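Local structure of acetamidase (Bacillus halodurans, 2II1) at residues Y65-I79 and G164-L178. The protein is a calcium-binding member of the acetamidase/formamidase family that probably hydrolyses carbon-nitrogen bonds in linear amides. Sequence-based numbering, arbitrary orientation.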
loop_
_atom_site.group_PDB
_atom_site.type_symbol
_atom_site.label_atom_id
_atom_site.label_comp_id
_atom_site.label_asym_id
_atom_site.label_seq_id
_atom_site.Cartn_x
_atom_site.Cartn_y
_atom_site.Cartn_z
ATOM N N TYR A 65 -26.088 -21.419 0.739
ATOM C CA TYR A 65 -25.567 -22.750 1.073
ATOM C C TYR A 65 -24.999 -23.401 -0.192
ATOM O O TYR A 65 -25.742 -23.697 -1.154
ATOM C CB TYR A 65 -26.669 -23.655 1.690
ATOM C CG TYR A 65 -26.120 -24.862 2.443
ATOM C CD1 TYR A 65 -25.665 -25.988 1.754
ATOM C CD2 TYR A 65 -26.032 -24.868 3.832
ATOM C CE1 TYR A 65 -25.152 -27.098 2.418
ATOM C CE2 TYR A 65 -25.525 -25.985 4.515
ATOM C CZ TYR A 65 -25.080 -27.097 3.790
ATOM O OH TYR A 65 -24.550 -28.214 4.410
ATOM N N VAL A 66 -23.684 -23.627 -0.184
ATOM C CA VAL A 66 -22.986 -24.311 -1.279
ATOM C C VAL A 66 -22.883 -25.817 -0.920
ATOM O O VAL A 66 -22.099 -26.208 -0.032
ATOM C CB VAL A 66 -21.589 -23.680 -1.534
ATOM C CG1 VAL A 66 -20.895 -24.306 -2.739
ATOM C CG2 VAL A 66 -21.712 -22.172 -1.696
ATOM N N GLU A 67 -23.702 -26.644 -1.568
ATOM C CA GLU A 67 -23.731 -28.100 -1.267
ATOM C C GLU A 67 -22.448 -28.731 -1.767
ATOM O O GLU A 67 -21.974 -28.358 -2.828
ATOM C CB GLU A 67 -24.899 -28.796 -1.943
ATOM C CG GLU A 67 -26.254 -28.303 -1.496
ATOM C CD GLU A 67 -27.403 -29.212 -1.906
ATOM O OE1 GLU A 67 -27.236 -30.186 -2.708
ATOM O OE2 GLU A 67 -28.516 -28.956 -1.401
ATOM N N GLY A 68 -21.892 -29.652 -0.993
ATOM C CA GLY A 68 -20.577 -30.254 -1.266
ATOM C C GLY A 68 -19.431 -29.591 -0.508
ATOM O O GLY A 68 -18.351 -30.193 -0.357
ATOM N N ALA A 69 -19.673 -28.351 -0.042
ATOM C CA ALA A 69 -18.725 -27.576 0.742
ATOM C C ALA A 69 -18.791 -28.064 2.176
ATOM O O ALA A 69 -19.860 -28.081 2.776
ATOM C CB ALA A 69 -19.046 -26.058 0.678
ATOM N N ARG A 70 -17.632 -28.431 2.712
ATOM C CA ARG A 70 -17.495 -29.020 4.030
ATOM C C ARG A 70 -16.412 -28.299 4.813
ATOM O O ARG A 70 -15.514 -27.727 4.229
ATOM C CB ARG A 70 -17.143 -30.515 3.885
ATOM C CG ARG A 70 -18.210 -31.352 3.154
ATOM C CD ARG A 70 -19.478 -31.439 4.005
ATOM N NE ARG A 70 -20.512 -32.260 3.396
ATOM C CZ ARG A 70 -21.630 -32.637 4.006
ATOM N NH1 ARG A 70 -21.853 -32.291 5.270
ATOM N NH2 ARG A 70 -22.522 -33.395 3.359
ATOM N N ARG A 71 -16.496 -28.320 6.136
ATOM C CA ARG A 71 -15.424 -27.794 6.994
ATOM C C ARG A 71 -14.046 -28.192 6.490
ATOM O O ARG A 71 -13.792 -29.373 6.276
ATOM C CB ARG A 71 -15.556 -28.332 8.424
ATOM C CG ARG A 71 -16.602 -27.671 9.257
ATOM C CD ARG A 71 -17.008 -28.504 10.478
ATOM N NE ARG A 71 -17.720 -27.676 11.458
ATOM C CZ ARG A 71 -19.026 -27.383 11.426
ATOM N NH1 ARG A 71 -19.831 -27.860 10.467
ATOM N NH2 ARG A 71 -19.539 -26.599 12.373
ATOM N N GLY A 72 -13.159 -27.212 6.319
ATOM C CA GLY A 72 -11.796 -27.446 5.798
ATOM C C GLY A 72 -11.576 -27.160 4.314
ATOM O O GLY A 72 -10.439 -26.993 3.884
ATOM N N ASP A 73 -12.658 -27.101 3.537
ATOM C CA ASP A 73 -12.616 -26.731 2.115
ATOM C C ASP A 73 -12.405 -25.214 2.025
ATOM O O ASP A 73 -12.366 -24.514 3.030
ATOM C CB ASP A 73 -13.928 -27.117 1.380
ATOM C CG ASP A 73 -14.189 -28.641 1.343
ATOM O OD1 ASP A 73 -13.389 -29.428 1.877
ATOM O OD2 ASP A 73 -15.228 -29.065 0.789
HETATM N N MSE A 74 -12.255 -24.731 0.806
HETATM C CA MSE A 74 -12.338 -23.316 0.523
HETATM C C MSE A 74 -13.286 -23.076 -0.628
HETATM O O MSE A 74 -13.591 -24.005 -1.406
HETATM C CB MSE A 74 -10.948 -22.696 0.272
HETATM C CG MSE A 74 -10.005 -23.428 -0.635
HETATM SE SE MSE A 74 -8.497 -22.233 -1.167
HETATM C CE MSE A 74 -8.154 -23.007 -2.960
ATOM N N LEU A 75 -13.818 -21.856 -0.711
ATOM C CA LEU A 75 -14.589 -21.483 -1.891
ATOM C C LEU A 75 -13.665 -20.772 -2.832
ATOM O O LEU A 75 -12.831 -19.951 -2.404
ATOM C CB LEU A 75 -15.750 -20.565 -1.550
ATOM C CG LEU A 75 -16.914 -21.171 -0.768
ATOM C CD1 LEU A 75 -17.943 -20.102 -0.591
ATOM C CD2 LEU A 75 -17.517 -22.407 -1.457
ATOM N N GLU A 76 -13.809 -21.101 -4.107
ATOM C CA GLU A 76 -13.166 -20.387 -5.197
ATOM C C GLU A 76 -14.243 -19.591 -5.936
ATOM O O GLU A 76 -15.125 -20.163 -6.556
ATOM C CB GLU A 76 -12.466 -21.364 -6.136
ATOM C CG GLU A 76 -11.859 -20.697 -7.351
ATOM C CD GLU A 76 -11.284 -21.687 -8.320
ATOM O OE1 GLU A 76 -12.063 -22.289 -9.073
ATOM O OE2 GLU A 76 -10.062 -21.863 -8.329
ATOM N N ILE A 77 -14.189 -18.272 -5.835
ATOM C CA ILE A 77 -15.288 -17.434 -6.297
ATOM C C ILE A 77 -14.819 -16.470 -7.380
ATOM O O ILE A 77 -14.023 -15.564 -7.132
ATOM C CB ILE A 77 -15.927 -16.627 -5.165
ATOM C CG1 ILE A 77 -16.342 -17.568 -4.021
ATOM C CG2 ILE A 77 -17.107 -15.807 -5.749
ATOM C CD1 ILE A 77 -16.276 -16.954 -2.614
ATOM N N GLU A 78 -15.343 -16.687 -8.579
ATOM C CA GLU A 78 -14.976 -15.925 -9.748
ATOM C C GLU A 78 -15.971 -14.791 -9.967
ATOM O O GLU A 78 -17.139 -15.031 -10.237
ATOM C CB GLU A 78 -14.953 -16.885 -10.924
ATOM C CG GLU A 78 -13.939 -18.056 -10.676
ATOM C CD GLU A 78 -14.427 -19.427 -11.150
ATOM O OE1 GLU A 78 -14.175 -19.781 -12.331
ATOM O OE2 GLU A 78 -15.032 -20.159 -10.327
ATOM N N ILE A 79 -15.516 -13.555 -9.821
ATOM C CA ILE A 79 -16.388 -12.373 -10.018
ATOM C C ILE A 79 -16.484 -12.167 -11.534
ATOM O O ILE A 79 -15.514 -11.762 -12.182
ATOM C CB ILE A 79 -15.872 -11.072 -9.293
ATOM C CG1 ILE A 79 -15.550 -11.342 -7.818
ATOM C CG2 ILE A 79 -16.894 -9.942 -9.355
ATOM C CD1 ILE A 79 -16.751 -11.812 -6.960
ATOM N N GLY A 164 -13.428 -9.990 -12.740
ATOM C CA GLY A 164 -12.284 -10.748 -13.298
ATOM C C GLY A 164 -11.310 -11.271 -12.237
ATOM O O GLY A 164 -10.336 -11.976 -12.556
ATOM N N THR A 165 -11.578 -10.921 -10.982
ATOM C CA THR A 165 -10.814 -11.409 -9.827
ATOM C C THR A 165 -11.461 -12.699 -9.302
ATOM O O THR A 165 -12.700 -12.840 -9.320
ATOM C CB THR A 165 -10.740 -10.302 -8.709
ATOM O OG1 THR A 165 -9.967 -9.178 -9.163
ATOM C CG2 THR A 165 -10.131 -10.829 -7.406
ATOM N N THR A 166 -10.624 -13.661 -8.912
ATOM C CA THR A 166 -11.056 -14.832 -8.154
ATOM C C THR A 166 -10.744 -14.624 -6.672
ATOM O O THR A 166 -9.616 -14.301 -6.347
ATOM C CB THR A 166 -10.309 -16.082 -8.634
ATOM O OG1 THR A 166 -10.594 -16.271 -10.024
ATOM C CG2 THR A 166 -10.731 -17.277 -7.909
ATOM N N VAL A 167 -11.745 -14.825 -5.801
ATOM C CA VAL A 167 -11.631 -14.641 -4.367
ATOM C C VAL A 167 -11.616 -16.021 -3.740
ATOM O O VAL A 167 -12.376 -16.894 -4.153
ATOM C CB VAL A 167 -12.865 -13.898 -3.797
ATOM C CG1 VAL A 167 -12.667 -13.604 -2.299
ATOM C CG2 VAL A 167 -13.104 -12.641 -4.547
ATOM N N TYR A 168 -10.779 -16.224 -2.739
ATOM C CA TYR A 168 -10.782 -17.488 -1.983
ATOM C C TYR A 168 -11.120 -17.261 -0.504
ATOM O O TYR A 168 -10.420 -16.530 0.156
ATOM C CB TYR A 168 -9.425 -18.179 -2.089
ATOM C CG TYR A 168 -8.949 -18.441 -3.514
ATOM C CD1 TYR A 168 -8.217 -17.488 -4.204
ATOM C CD2 TYR A 168 -9.207 -19.650 -4.141
ATOM C CE1 TYR A 168 -7.768 -17.715 -5.501
ATOM C CE2 TYR A 168 -8.762 -19.888 -5.452
ATOM C CZ TYR A 168 -8.044 -18.909 -6.114
ATOM O OH TYR A 168 -7.591 -19.127 -7.391
ATOM N N LEU A 169 -12.205 -17.890 -0.015
ATOM C CA LEU A 169 -12.650 -17.813 1.401
ATOM C C LEU A 169 -12.703 -19.204 2.055
ATOM O O LEU A 169 -12.869 -20.190 1.352
ATOM C CB LEU A 169 -14.045 -17.199 1.499
ATOM C CG LEU A 169 -14.171 -15.736 1.089
ATOM C CD1 LEU A 169 -15.641 -15.341 1.107
ATOM C CD2 LEU A 169 -13.288 -14.857 2.007
ATOM N N PRO A 170 -12.574 -19.280 3.403
ATOM C CA PRO A 170 -12.622 -20.573 4.074
ATOM C C PRO A 170 -14.053 -21.108 4.146
ATOM O O PRO A 170 -15.019 -20.335 4.185
ATOM C CB PRO A 170 -12.097 -20.255 5.472
ATOM C CG PRO A 170 -12.528 -18.846 5.681
ATOM C CD PRO A 170 -12.409 -18.180 4.372
ATOM N N VAL A 171 -14.177 -22.420 4.127
ATOM C CA VAL A 171 -15.407 -23.087 4.536
ATOM C C VAL A 171 -15.140 -23.610 5.934
ATOM O O VAL A 171 -14.341 -24.536 6.116
ATOM C CB VAL A 171 -15.744 -24.268 3.602
ATOM C CG1 VAL A 171 -16.958 -25.097 4.132
ATOM C CG2 VAL A 171 -16.026 -23.755 2.239
ATOM N N GLU A 172 -15.789 -23.003 6.929
ATOM C CA GLU A 172 -15.603 -23.383 8.327
ATOM C C GLU A 172 -16.849 -24.043 8.926
ATOM O O GLU A 172 -16.760 -24.652 9.977
ATOM C CB GLU A 172 -15.209 -22.173 9.153
ATOM C CG GLU A 172 -13.897 -21.519 8.737
ATOM C CD GLU A 172 -12.676 -22.440 8.863
ATOM O OE1 GLU A 172 -12.759 -23.504 9.501
ATOM O OE2 GLU A 172 -11.613 -22.093 8.327
ATOM N N VAL A 173 -18.002 -23.898 8.274
ATOM C CA VAL A 173 -19.215 -24.613 8.655
ATOM C C VAL A 173 -19.707 -25.248 7.353
ATOM O O VAL A 173 -19.495 -24.680 6.287
ATOM C CB VAL A 173 -20.269 -23.651 9.313
ATOM C CG1 VAL A 173 -19.597 -22.695 10.328
ATOM C CG2 VAL A 173 -21.015 -22.836 8.296
ATOM N N ASP A 174 -20.331 -26.427 7.403
ATOM C CA ASP A 174 -20.706 -27.108 6.159
ATOM C C ASP A 174 -21.676 -26.215 5.353
ATOM O O ASP A 174 -22.557 -25.537 5.926
ATOM C CB ASP A 174 -21.316 -28.492 6.412
ATOM C CG ASP A 174 -20.293 -29.548 6.923
ATOM O OD1 ASP A 174 -19.044 -29.357 6.937
ATOM O OD2 ASP A 174 -20.777 -30.613 7.336
ATOM N N GLY A 175 -21.498 -26.205 4.024
ATOM C CA GLY A 175 -22.232 -25.304 3.154
ATOM C C GLY A 175 -21.633 -23.912 3.001
ATOM O O GLY A 175 -22.086 -23.142 2.163
ATOM N N ALA A 176 -20.647 -23.564 3.827
ATOM C CA ALA A 176 -19.930 -22.245 3.754
ATOM C C ALA A 176 -20.744 -21.061 4.282
ATOM O O ALA A 176 -20.298 -20.370 5.195
ATOM C CB ALA A 176 -19.439 -21.954 2.333
ATOM N N LEU A 177 -21.913 -20.848 3.671
ATOM C CA LEU A 177 -22.833 -19.732 3.961
ATOM C C LEU A 177 -22.224 -18.395 3.574
ATOM O O LEU A 177 -21.790 -17.614 4.432
ATOM C CB LEU A 177 -23.303 -19.717 5.410
ATOM C CG LEU A 177 -23.956 -21.020 5.891
ATOM C CD1 LEU A 177 -24.226 -20.879 7.355
ATOM C CD2 LEU A 177 -25.213 -21.362 5.135
ATOM N N LEU A 178 -22.225 -18.165 2.262
ATOM C CA LEU A 178 -21.628 -16.995 1.606
ATOM C C LEU A 178 -22.651 -15.851 1.550
ATOM O O LEU A 178 -23.804 -16.073 1.274
ATOM C CB LEU A 178 -21.187 -17.341 0.165
ATOM C CG LEU A 178 -20.491 -16.284 -0.689
ATOM C CD1 LEU A 178 -19.209 -15.735 -0.048
ATOM C CD2 LEU A 178 -20.171 -16.820 -2.093
#
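Y65 lays its ring flat over G175, whose CA sits 3.4 Å from CZ of Y65 and almost centrally above one face, a close CH-pi contact. CG stands anti to the backbone N (chi1 -162°), which swings the ring out over the 173-176 type II turn, and the lack of a side chain on G175 lets it close down on that CA; CD2 of Y65 also touches CD2 of L177. With an alanine here, the G175 CA would probably lose its aromatic lid and the L177 methyl its neighbour. Beside the ring the backbones lock: V66 N gives a straight 2.9 Å bond to G175 O, and G175 N bonds A69 O. Under strand 74-79 the packing is tight: L75 sets CD1 against A176 CB (3.8 Å) and CG against V171 CG2, while CD1 of I77 meets CD2 of L178 tip to tip at 3.9 Å. The reverse face is more mixed: M74 CE touches Y168 CD2 (3.7 Å), and E76 lies alongside Y168, its OE1 held by N208. The solvent side is at R70 and R71. R70 NH1 bonds D174 OD2 at 2.9 Å from above the carboxylate plane, the two planes nearly perpendicular (87°), while OD1 takes the backbone N of R71. The R71 guanidinium lies over E172 O and V173 CA, with a long salt bridge from NH1 to D174 OD1 (3.9 Å). Each segment passes between two sheets; strands 74-79 and 176-178, 9.2 Å and 34° apart, are consistent with face-to-face packing, as in a beta sandwich.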